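Local coordinates for 3-oxosteroid 1-dehydrogenase (Sterolibacterium denitrificans, PDB 7P18), which probably uses FAD to introduce the 1,2 double bond into ring A of 3-oxosteroids, passing the electrons to an acceptor, at residues P111-P123 with K458-Y470. Numbering follows the deposited sequence.
Sequences PCHRYPDYYQHLP and KGGNVFDRYYGDY. With ANB (androsta-1,4-diene-3,17-dione), chain D; PEG (di(hydroxyethyl)ether), chain F.
An aromatic cluster behind the steroid pocket joins Tyr115, a pocket residue in the loop between strands 109-111 and 131-138, to Tyr466 and Tyr467 of segment 458-470, which carries helix 462-466. Tyr466 CE2 lies over the centre of the Tyr115 ring, the two planes inclined at 31°. Tyr115 CA and Pro116 CD make CH-pi contacts over one face of the Tyr466 ring, Pro116 CD being 3.8 Å from Tyr466 CG. Tyr467 turns its edge toward the Tyr115 face, planes at 88°, and its OH donates to Tyr115 OH at 2.9 Å. The Tyr115 ring, swung away from its own backbone N by a chi1 of -153°, carries its hydroxyl to the bound androstadienedione, where Tyr115 OH comes within 3.4 Å of methyl C19. Were Tyr115 replaced by an alanine, Tyr467 OH would probably lose its acceptor and a gap would open between Tyr466 and the steroid. Farther along, Phe463 crosses the Tyr118 ring obliquely, centroids 4.6 Å apart; Tyr118 OH is bonded to Tyr363 of the same pocket. Gln120 OE1 lies 3.6 Å from Val462 CG2, while its NE2 bonds Asp117 O almost straight. Asn461 OD1 N-caps the helix, and a water held by Tyr118 O and Gln120 N also reaches it, weakly. A loop thus gives Tyr115 to the steroid site, backed by Tyr466, Tyr467 and Phe463 from a short N-capped helix and its continuation.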
ATOM      1  N   PRO A 111     -12.991  -9.007   8.455  1.00 24.43           N
ATOM      2  CA  PRO A 111     -11.618  -9.417   8.743  1.00 22.58           C
ATOM      3  C   PRO A 111     -11.068 -10.427   7.730  1.00 25.71           C
ATOM      4  O   PRO A 111     -11.828 -11.261   7.235  1.00 22.86           O
ATOM      5  CB  PRO A 111     -11.675 -10.097  10.131  1.00 24.57           C
ATOM      6  CG  PRO A 111     -13.019  -9.634  10.695  1.00 25.86           C
ATOM      7  CD  PRO A 111     -13.931  -9.531   9.468  1.00 26.59           C
ATOM      8  N   CYS A 112      -9.769 -10.324   7.448  1.00 22.78           N
ATOM      9  CA  CYS A 112      -8.963 -11.405   6.838  1.00 22.19           C
ATOM     10  C   CYS A 112      -8.506 -12.355   7.954  1.00 23.66           C
ATOM     11  O   CYS A 112      -7.431 -12.145   8.566  1.00 23.07           O
ATOM     12  CB  CYS A 112      -7.807 -10.825   6.045  1.00 22.59           C
ATOM     13  SG  CYS A 112      -8.353  -9.682   4.753  1.00 27.94           S
ATOM     14  N   HIS A 113      -9.328 -13.368   8.244  1.00 23.51           N
ATOM     15  CA  HIS A 113      -9.246 -14.190   9.476  1.00 24.55           C
ATOM     16  C   HIS A 113      -7.907 -14.918   9.574  1.00 26.12           C
ATOM     17  O   HIS A 113      -7.436 -15.181  10.721  1.00 26.36           O
ATOM     18  CB  HIS A 113     -10.432 -15.181   9.554  1.00 25.73           C
ATOM     19  CG  HIS A 113     -11.751 -14.489   9.574  1.00 24.44           C
ATOM     20  ND1 HIS A 113     -12.177 -13.762  10.674  1.00 25.34           N
ATOM     21  CD2 HIS A 113     -12.749 -14.425   8.666  1.00 26.29           C
ATOM     22  CE1 HIS A 113     -13.352 -13.245  10.439  1.00 26.64           C
ATOM     23  NE2 HIS A 113     -13.729 -13.628   9.197  1.00 25.36           N
ATOM     24  N   ARG A 114      -7.310 -15.257   8.437  1.00 23.18           N
ATOM     25  CA  ARG A 114      -6.071 -16.089   8.426  1.00 26.83           C
ATOM     26  C   ARG A 114      -4.817 -15.255   8.140  1.00 25.13           C
ATOM     27  O   ARG A 114      -3.716 -15.853   8.025  1.00 25.32           O
ATOM     28  CB  ARG A 114      -6.219 -17.200   7.379  1.00 30.44           C
ATOM     29  CG  ARG A 114      -7.381 -18.146   7.632  1.00 38.47           C
ATOM     30  CD  ARG A 114      -7.655 -18.994   6.392  1.00 42.25           C
ATOM     31  NE  ARG A 114      -6.478 -19.777   6.056  1.00 51.73           N
ATOM     32  CZ  ARG A 114      -6.208 -20.280   4.861  1.00 53.69           C
ATOM     33  NH1 ARG A 114      -7.061 -20.143   3.855  1.00 47.35           N
ATOM     34  NH2 ARG A 114      -5.080 -20.951   4.696  1.00 58.23           N
ATOM     35  N   TYR A 115      -4.949 -13.944   7.984  1.00 24.95           N
ATOM     36  CA  TYR A 115      -3.832 -13.077   7.521  1.00 23.35           C
ATOM     37  C   TYR A 115      -3.036 -12.675   8.755  1.00 22.33           C
ATOM     38  O   TYR A 115      -3.478 -11.825   9.499  1.00 21.67           O
ATOM     39  CB  TYR A 115      -4.371 -11.852   6.804  1.00 27.40           C
ATOM     40  CG  TYR A 115      -3.441 -11.253   5.782  1.00 26.25           C
ATOM     41  CD1 TYR A 115      -2.054 -11.248   5.935  1.00 25.69           C
ATOM     42  CD2 TYR A 115      -3.982 -10.672   4.658  1.00 27.53           C
ATOM     43  CE1 TYR A 115      -1.229 -10.705   4.950  1.00 26.66           C
ATOM     44  CE2 TYR A 115      -3.172 -10.148   3.660  1.00 31.01           C
ATOM     45  CZ  TYR A 115      -1.804 -10.143   3.819  1.00 27.88           C
ATOM     46  OH  TYR A 115      -1.089  -9.606   2.780  1.00 34.12           O
ATOM     47  N   PRO A 116      -1.857 -13.267   9.023  1.00 21.59           N
ATOM     48  CA  PRO A 116      -1.123 -12.977  10.246  1.00 22.96           C
ATOM     49  C   PRO A 116      -0.512 -11.580  10.270  1.00 22.31           C
ATOM     50  O   PRO A 116      -0.179 -11.046   9.211  1.00 21.23           O
ATOM     51  CB  PRO A 116       0.017 -14.007  10.269  1.00 22.97           C
ATOM     52  CG  PRO A 116      -0.392 -15.001   9.213  1.00 23.44           C
ATOM     53  CD  PRO A 116      -1.132 -14.209   8.182  1.00 24.22           C
ATOM     54  N   ASP A 117      -0.403 -11.016  11.480  1.00 22.01           N
ATOM     55  CA  ASP A 117       0.425  -9.802  11.704  1.00 19.54           C
ATOM     56  C   ASP A 117       1.848 -10.056  11.167  1.00 20.08           C
ATOM     57  O   ASP A 117       2.329 -11.202  11.168  1.00 19.02           O
ATOM     58  CB  ASP A 117       0.446  -9.428  13.174  1.00 19.11           C
ATOM     59  CG  ASP A 117      -0.877  -8.881  13.681  1.00 21.25           C
ATOM     60  OD1 ASP A 117      -1.747  -8.526  12.842  1.00 20.40           O
ATOM     61  OD2 ASP A 117      -1.009  -8.811  14.904  1.00 22.18           O
ATOM     62  N   TYR A 118       2.542  -9.004  10.740  1.00 20.30           N
ATOM     63  CA  TYR A 118       3.846  -9.177  10.035  1.00 21.69           C
ATOM     64  C   TYR A 118       4.987  -9.568  10.962  1.00 20.85           C
ATOM     65  O   TYR A 118       6.012 -10.006  10.461  1.00 22.39           O
ATOM     66  CB  TYR A 118       4.139  -7.911   9.225  1.00 21.84           C
ATOM     67  CG  TYR A 118       3.339  -7.791   7.947  1.00 22.07           C
ATOM     68  CD1 TYR A 118       2.255  -8.613   7.641  1.00 20.74           C
ATOM     69  CD2 TYR A 118       3.666  -6.813   7.028  1.00 26.85           C
ATOM     70  CE1 TYR A 118       1.523  -8.456   6.475  1.00 22.58           C
ATOM     71  CE2 TYR A 118       2.961  -6.654   5.850  1.00 28.45           C
ATOM     72  CZ  TYR A 118       1.902  -7.491   5.554  1.00 26.39           C
ATOM     73  OH  TYR A 118       1.221  -7.277   4.384  1.00 27.11           O
ATOM     74  N   TYR A 119       4.914  -9.280  12.263  1.00 20.86           N
ATOM     75  CA  TYR A 119       6.038  -9.472  13.195  1.00 19.81           C
ATOM     76  C   TYR A 119       5.634 -10.503  14.253  1.00 23.27           C
ATOM     77  O   TYR A 119       5.278 -10.141  15.383  1.00 20.95           O
ATOM     78  CB  TYR A 119       6.460  -8.156  13.854  1.00 20.79           C
ATOM     79  CG  TYR A 119       6.801  -7.019  12.926  1.00 20.32           C
ATOM     80  CD1 TYR A 119       7.770  -7.131  11.931  1.00 23.20           C
ATOM     81  CD2 TYR A 119       6.171  -5.799  13.063  1.00 19.01           C
ATOM     82  CE1 TYR A 119       8.059  -6.059  11.083  1.00 22.31           C
ATOM     83  CE2 TYR A 119       6.461  -4.728  12.234  1.00 20.24           C
ATOM     84  CZ  TYR A 119       7.448  -4.842  11.277  1.00 20.61           C
ATOM     85  OH  TYR A 119       7.709  -3.757  10.491  1.00 19.80           O
ATOM     86  N   GLN A 120       5.616 -11.783  13.877  1.00 22.09           N
ATOM     87  CA  GLN A 120       5.103 -12.840  14.771  1.00 22.15           C
ATOM     88  C   GLN A 120       6.048 -12.976  15.980  1.00 23.62           C
ATOM     89  O   GLN A 120       5.600 -13.490  17.021  1.00 25.57           O
ATOM     90  CB  GLN A 120       4.976 -14.160  14.016  1.00 21.98           C
ATOM     91  CG  GLN A 120       3.818 -14.159  13.030  1.00 20.96           C
ATOM     92  CD  GLN A 120       2.470 -14.030  13.687  1.00 20.60           C
ATOM     93  OE1 GLN A 120       2.149 -14.781  14.588  1.00 21.88           O
ATOM     94  NE2 GLN A 120       1.688 -13.030  13.264  1.00 19.93           N
ATOM     95  N   HIS A 121       7.299 -12.544  15.861  1.00 21.23           N
ATOM     96  CA  HIS A 121       8.287 -12.616  16.970  1.00 21.78           C
ATOM     97  C   HIS A 121       8.051 -11.516  18.017  1.00 23.42           C
ATOM     98  O   HIS A 121       8.717 -11.572  19.041  1.00 24.72           O
ATOM     99  CB  HIS A 121       9.686 -12.528  16.417  1.00 24.82           C
ATOM    100  CG  HIS A 121       9.920 -11.275  15.635  1.00 24.38           C
ATOM    101  ND1 HIS A 121       9.592 -11.176  14.268  1.00 24.78           N
ATOM    102  CD2 HIS A 121      10.377 -10.054  16.001  1.00 23.73           C
ATOM    103  CE1 HIS A 121       9.912  -9.964  13.842  1.00 26.12           C
ATOM    104  NE2 HIS A 121      10.362  -9.251  14.880  1.00 24.39           N
ATOM    105  N   LEU A 122       7.248 -10.490  17.749  1.00 21.28           N
ATOM    106  CA  LEU A 122       7.040  -9.385  18.724  1.00 21.88           C
ATOM    107  C   LEU A 122       5.935  -9.751  19.700  1.00 23.37           C
ATOM    108  O   LEU A 122       4.968 -10.427  19.343  1.00 23.07           O
ATOM    109  CB  LEU A 122       6.727  -8.085  17.986  1.00 20.81           C
ATOM    110  CG  LEU A 122       7.910  -7.458  17.247  1.00 22.18           C
ATOM    111  CD1 LEU A 122       7.504  -6.101  16.699  1.00 24.30           C
ATOM    112  CD2 LEU A 122       9.172  -7.343  18.127  1.00 23.02           C
ATOM    113  N   PRO A 123       5.993  -9.270  20.951  1.00 21.54           N
ATOM    114  CA  PRO A 123       4.916  -9.544  21.895  1.00 20.90           C
ATOM    115  C   PRO A 123       3.640  -8.860  21.427  1.00 23.30           C
ATOM    116  O   PRO A 123       3.740  -7.793  20.828  1.00 22.28           O
ATOM    117  CB  PRO A 123       5.417  -8.959  23.216  1.00 20.53           C
ATOM    118  CG  PRO A 123       6.350  -7.858  22.763  1.00 21.02           C
ATOM    119  CD  PRO A 123       7.027  -8.397  21.513  1.00 22.54           C
ATOM    120  N   LYS A 458      13.629 -18.582   5.903  1.00 24.82           N
ATOM    121  CA  LYS A 458      12.390 -18.449   5.092  1.00 22.28           C
ATOM    122  C   LYS A 458      11.409 -19.567   5.488  1.00 24.60           C
ATOM    123  O   LYS A 458      11.856 -20.729   5.623  1.00 25.59           O
ATOM    124  CB  LYS A 458      12.643 -18.517   3.596  1.00 23.86           C
ATOM    125  CG  LYS A 458      11.432 -18.152   2.769  1.00 23.02           C
ATOM    126  CD  LYS A 458      11.632 -18.395   1.281  1.00 22.75           C
ATOM    127  CE  LYS A 458      10.443 -17.922   0.503  1.00 21.51           C
ATOM    128  NZ  LYS A 458      10.416 -18.425  -0.882  1.00 24.30           N
ATOM    129  N   GLY A 459      10.137 -19.208   5.737  1.00 23.04           N
ATOM    130  CA  GLY A 459       9.068 -20.165   6.091  1.00 23.55           C
ATOM    131  C   GLY A 459       9.092 -20.541   7.567  1.00 26.30           C
ATOM    132  O   GLY A 459       8.321 -21.460   7.948  1.00 26.80           O
ATOM    133  N   GLY A 460       9.884 -19.858   8.394  1.00 24.42           N
ATOM    134  CA  GLY A 460      10.045 -20.184   9.828  1.00 25.12           C
ATOM    135  C   GLY A 460       8.927 -19.656  10.723  1.00 26.39           C
ATOM    136  O   GLY A 460       9.008 -19.835  11.957  1.00 27.59           O
ATOM    137  N   ASN A 461       7.914 -18.997  10.188  1.00 23.81           N
ATOM    138  CA  ASN A 461       6.786 -18.479  10.989  1.00 24.63           C
ATOM    139  C   ASN A 461       5.535 -18.452  10.126  1.00 25.95           C
ATOM    140  O   ASN A 461       5.674 -18.588   8.912  1.00 23.44           O
ATOM    141  CB  ASN A 461       7.129 -17.099  11.552  1.00 28.70           C
ATOM    142  CG  ASN A 461       7.232 -16.068  10.460  1.00 25.66           C
ATOM    143  OD1 ASN A 461       6.218 -15.644   9.891  1.00 25.67           O
ATOM    144  ND2 ASN A 461       8.448 -15.702  10.130  1.00 24.56           N
ATOM    145  N   VAL A 462       4.356 -18.229  10.732  1.00 23.30           N
ATOM    146  CA  VAL A 462       3.039 -18.344  10.037  1.00 24.94           C
ATOM    147  C   VAL A 462       2.852 -17.215   9.026  1.00 23.24           C
ATOM    148  O   VAL A 462       2.116 -17.424   8.076  1.00 22.17           O
ATOM    149  CB  VAL A 462       1.860 -18.429  11.017  1.00 25.26           C
ATOM    150  CG1 VAL A 462       1.976 -19.703  11.833  1.00 26.42           C
ATOM    151  CG2 VAL A 462       1.734 -17.191  11.894  1.00 26.73           C
ATOM    152  N   PHE A 463       3.493 -16.057   9.201  1.00 24.17           N
ATOM    153  CA  PHE A 463       3.373 -14.981   8.189  1.00 23.10           C
ATOM    154  C   PHE A 463       4.011 -15.471   6.887  1.00 21.55           C
ATOM    155  O   PHE A 463       3.348 -15.455   5.828  1.00 25.00           O
ATOM    156  CB  PHE A 463       3.972 -13.645   8.648  1.00 24.55           C
ATOM    157  CG  PHE A 463       4.109 -12.711   7.488  1.00 24.15           C
ATOM    158  CD1 PHE A 463       3.006 -12.100   6.919  1.00 27.68           C
ATOM    159  CD2 PHE A 463       5.331 -12.573   6.862  1.00 27.87           C
ATOM    160  CE1 PHE A 463       3.140 -11.301   5.794  1.00 29.63           C
ATOM    161  CE2 PHE A 463       5.454 -11.788   5.729  1.00 26.23           C
ATOM    162  CZ  PHE A 463       4.368 -11.142   5.212  1.00 29.00           C
ATOM    163  N   ASP A 464       5.266 -15.894   6.942  1.00 22.89           N
ATOM    164  CA  ASP A 464       5.997 -16.405   5.749  1.00 22.63           C
ATOM    165  C   ASP A 464       5.155 -17.482   5.051  1.00 23.78           C
ATOM    166  O   ASP A 464       4.941 -17.413   3.826  1.00 22.17           O
ATOM    167  CB  ASP A 464       7.339 -17.026   6.114  1.00 23.55           C
ATOM    168  CG  ASP A 464       8.435 -16.079   6.553  1.00 23.79           C
ATOM    169  OD1 ASP A 464       8.105 -14.982   6.992  1.00 23.97           O
ATOM    170  OD2 ASP A 464       9.581 -16.525   6.563  1.00 24.27           O
ATOM    171  N   ARG A 465       4.614 -18.424   5.822  1.00 23.36           N
ATOM    172  CA  ARG A 465       3.926 -19.618   5.260  1.00 23.08           C
ATOM    173  C   ARG A 465       2.556 -19.253   4.695  1.00 24.41           C
ATOM    174  O   ARG A 465       2.066 -20.007   3.868  1.00 26.29           O
ATOM    175  CB  ARG A 465       3.803 -20.698   6.332  1.00 24.13           C
ATOM    176  CG  ARG A 465       5.149 -21.233   6.787  1.00 23.83           C
ATOM    177  CD  ARG A 465       5.055 -22.487   7.599  1.00 27.64           C
ATOM    178  NE  ARG A 465       4.409 -22.362   8.890  1.00 30.38           N
ATOM    179  CZ  ARG A 465       5.032 -22.158  10.056  1.00 30.59           C
ATOM    180  NH1 ARG A 465       6.337 -21.961  10.117  1.00 31.25           N
ATOM    181  NH2 ARG A 465       4.325 -22.122  11.173  1.00 31.42           N
ATOM    182  N   TYR A 466       1.973 -18.111   5.060  1.00 24.08           N
ATOM    183  CA  TYR A 466       0.650 -17.681   4.555  1.00 25.58           C
ATOM    184  C   TYR A 466       0.635 -17.676   3.017  1.00 25.39           C
ATOM    185  O   TYR A 466      -0.391 -18.013   2.428  1.00 24.83           O
ATOM    186  CB  TYR A 466       0.269 -16.315   5.121  1.00 26.06           C
ATOM    187  CG  TYR A 466      -1.105 -15.823   4.748  1.00 25.84           C
ATOM    188  CD1 TYR A 466      -2.259 -16.495   5.121  1.00 28.10           C
ATOM    189  CD2 TYR A 466      -1.259 -14.654   4.026  1.00 27.68           C
ATOM    190  CE1 TYR A 466      -3.518 -16.026   4.761  1.00 28.96           C
ATOM    191  CE2 TYR A 466      -2.505 -14.166   3.665  1.00 29.64           C
ATOM    192  CZ  TYR A 466      -3.645 -14.860   4.033  1.00 29.31           C
ATOM    193  OH  TYR A 466      -4.827 -14.292   3.659  1.00 31.31           O
ATOM    194  N   TYR A 467       1.711 -17.218   2.379  1.00 25.34           N
ATOM    195  CA  TYR A 467       1.825 -17.093   0.912  1.00 26.01           C
ATOM    196  C   TYR A 467       2.766 -18.166   0.355  1.00 24.40           C
ATOM    197  O   TYR A 467       3.200 -18.017  -0.797  1.00 25.75           O
ATOM    198  CB  TYR A 467       2.239 -15.661   0.556  1.00 26.56           C
ATOM    199  CG  TYR A 467       1.129 -14.639   0.613  1.00 27.11           C
ATOM    200  CD1 TYR A 467      -0.095 -14.819  -0.014  1.00 29.07           C
ATOM    201  CD2 TYR A 467       1.341 -13.429   1.265  1.00 28.93           C
ATOM    202  CE1 TYR A 467      -1.093 -13.849   0.019  1.00 31.40           C
ATOM    203  CE2 TYR A 467       0.362 -12.445   1.303  1.00 30.27           C
ATOM    204  CZ  TYR A 467      -0.869 -12.671   0.719  1.00 33.41           C
ATOM    205  OH  TYR A 467      -1.774 -11.664   0.788  1.00 33.98           O
ATOM    206  N   GLY A 468       3.121 -19.183   1.141  1.00 24.44           N
ATOM    207  CA  GLY A 468       3.764 -20.402   0.615  1.00 22.36           C
ATOM    208  C   GLY A 468       2.766 -21.281  -0.160  1.00 23.19           C
ATOM    209  O   GLY A 468       1.587 -20.910  -0.276  1.00 28.03           O
ATOM    210  N   ASP A 469       3.232 -22.397  -0.690  1.00 27.49           N
ATOM    211  CA  ASP A 469       2.383 -23.399  -1.395  1.00 28.29           C
ATOM    212  C   ASP A 469       2.057 -24.498  -0.373  1.00 27.68           C
ATOM    213  O   ASP A 469       2.975 -25.197   0.052  1.00 27.07           O
ATOM    214  CB  ASP A 469       3.087 -23.935  -2.636  1.00 26.01           C
ATOM    215  CG  ASP A 469       2.256 -24.898  -3.479  1.00 30.30           C
ATOM    216  OD1 ASP A 469       1.291 -25.518  -2.936  1.00 31.72           O
ATOM    217  OD2 ASP A 469       2.585 -25.007  -4.646  1.00 30.12           O
ATOM    218  N   TYR A 470       0.809 -24.493   0.083  1.00 36.27           N
ATOM    219  CA  TYR A 470       0.095 -25.513   0.897  1.00 46.21           C
ATOM    220  C   TYR A 470       0.637 -26.933   0.629  1.00 39.21           C
ATOM    221  O   TYR A 470       0.940 -27.680   1.586  1.00 38.69           O
ATOM    222  CB  TYR A 470      -1.389 -25.327   0.554  1.00 54.98           C
ATOM    223  CG  TYR A 470      -2.329 -26.430   0.953  1.00 66.21           C
ATOM    224  CD1 TYR A 470      -2.750 -26.557   2.267  1.00 73.82           C
ATOM    225  CD2 TYR A 470      -2.850 -27.303   0.010  1.00 66.90           C
ATOM    226  CE1 TYR A 470      -3.658 -27.535   2.646  1.00 75.34           C
ATOM    227  CE2 TYR A 470      -3.754 -28.291   0.372  1.00 74.11           C
ATOM    228  CZ  TYR A 470      -4.155 -28.411   1.696  1.00 79.84           C
ATOM    229  OH  TYR A 470      -5.035 -29.385   2.076  1.00 80.46           O
TER
HETATM  230  C1  ANB D 602      -0.333  -4.800   0.153  0.77 58.59           C
HETATM  231  C10 ANB D 602      -1.163  -6.046   0.233  0.77 57.18           C
HETATM  232  C11 ANB D 602      -1.130  -6.291  -2.370  0.77 64.73           C
HETATM  233  C12 ANB D 602      -1.853  -6.769  -3.638  0.77 68.97           C
HETATM  234  C13 ANB D 602      -2.511  -8.117  -3.406  0.77 71.57           C
HETATM  235  C14 ANB D 602      -3.516  -7.951  -2.258  0.77 69.75           C
HETATM  236  C15 ANB D 602      -4.366  -9.227  -2.326  0.77 70.23           C
HETATM  237  C16 ANB D 602      -4.481  -9.513  -3.833  0.77 71.86           C
HETATM  238  C17 ANB D 602      -3.423  -8.657  -4.499  0.77 73.67           C
HETATM  239  C18 ANB D 602      -1.479  -9.246  -3.174  0.77 70.34           C
HETATM  240  C19 ANB D 602      -0.183  -7.221   0.512  0.77 59.71           C
HETATM  241  C2  ANB D 602      -0.082  -3.999   1.191  0.77 58.87           C
HETATM  242  C3  ANB D 602      -0.854  -4.117   2.427  0.77 47.96           C
HETATM  243  C4  ANB D 602      -2.008  -5.001   2.333  0.77 50.90           C
HETATM  244  C5  ANB D 602      -2.138  -5.940   1.385  0.77 54.20           C
HETATM  245  C6  ANB D 602      -3.212  -6.986   1.480  0.77 57.28           C
HETATM  246  C7  ANB D 602      -3.897  -7.281   0.153  0.77 61.87           C
HETATM  247  C8  ANB D 602      -2.868  -7.548  -0.937  0.77 65.05           C
HETATM  248  C9  ANB D 602      -1.985  -6.288  -1.092  0.77 60.21           C
HETATM  249  O1  ANB D 602      -0.568  -3.487   3.454  0.77 29.33           O
HETATM  250  O2  ANB D 602      -3.325  -8.468  -5.689  0.77 68.66           O
HETATM  251  C1  PEG F 604     -11.541 -18.181   7.065  0.80 46.79           C
HETATM  252  O1  PEG F 604     -10.781 -19.108   7.831  0.80 47.74           O
HETATM  253  C2  PEG F 604     -10.807 -17.720   5.831  0.80 43.50           C
HETATM  254  O2  PEG F 604     -11.030 -16.328   5.595  0.90 50.30           O
HETATM  255  C3  PEG F 604      -9.982 -15.470   6.069  0.80 41.43           C
HETATM  256  C4  PEG F 604      -8.749 -15.585   5.226  0.80 43.70           C
HETATM  257  O4  PEG F 604      -7.772 -14.583   5.489  0.90 42.45           O
HETATM  258  O   HOH W   1       6.520 -12.884  11.296  1.00 25.97           O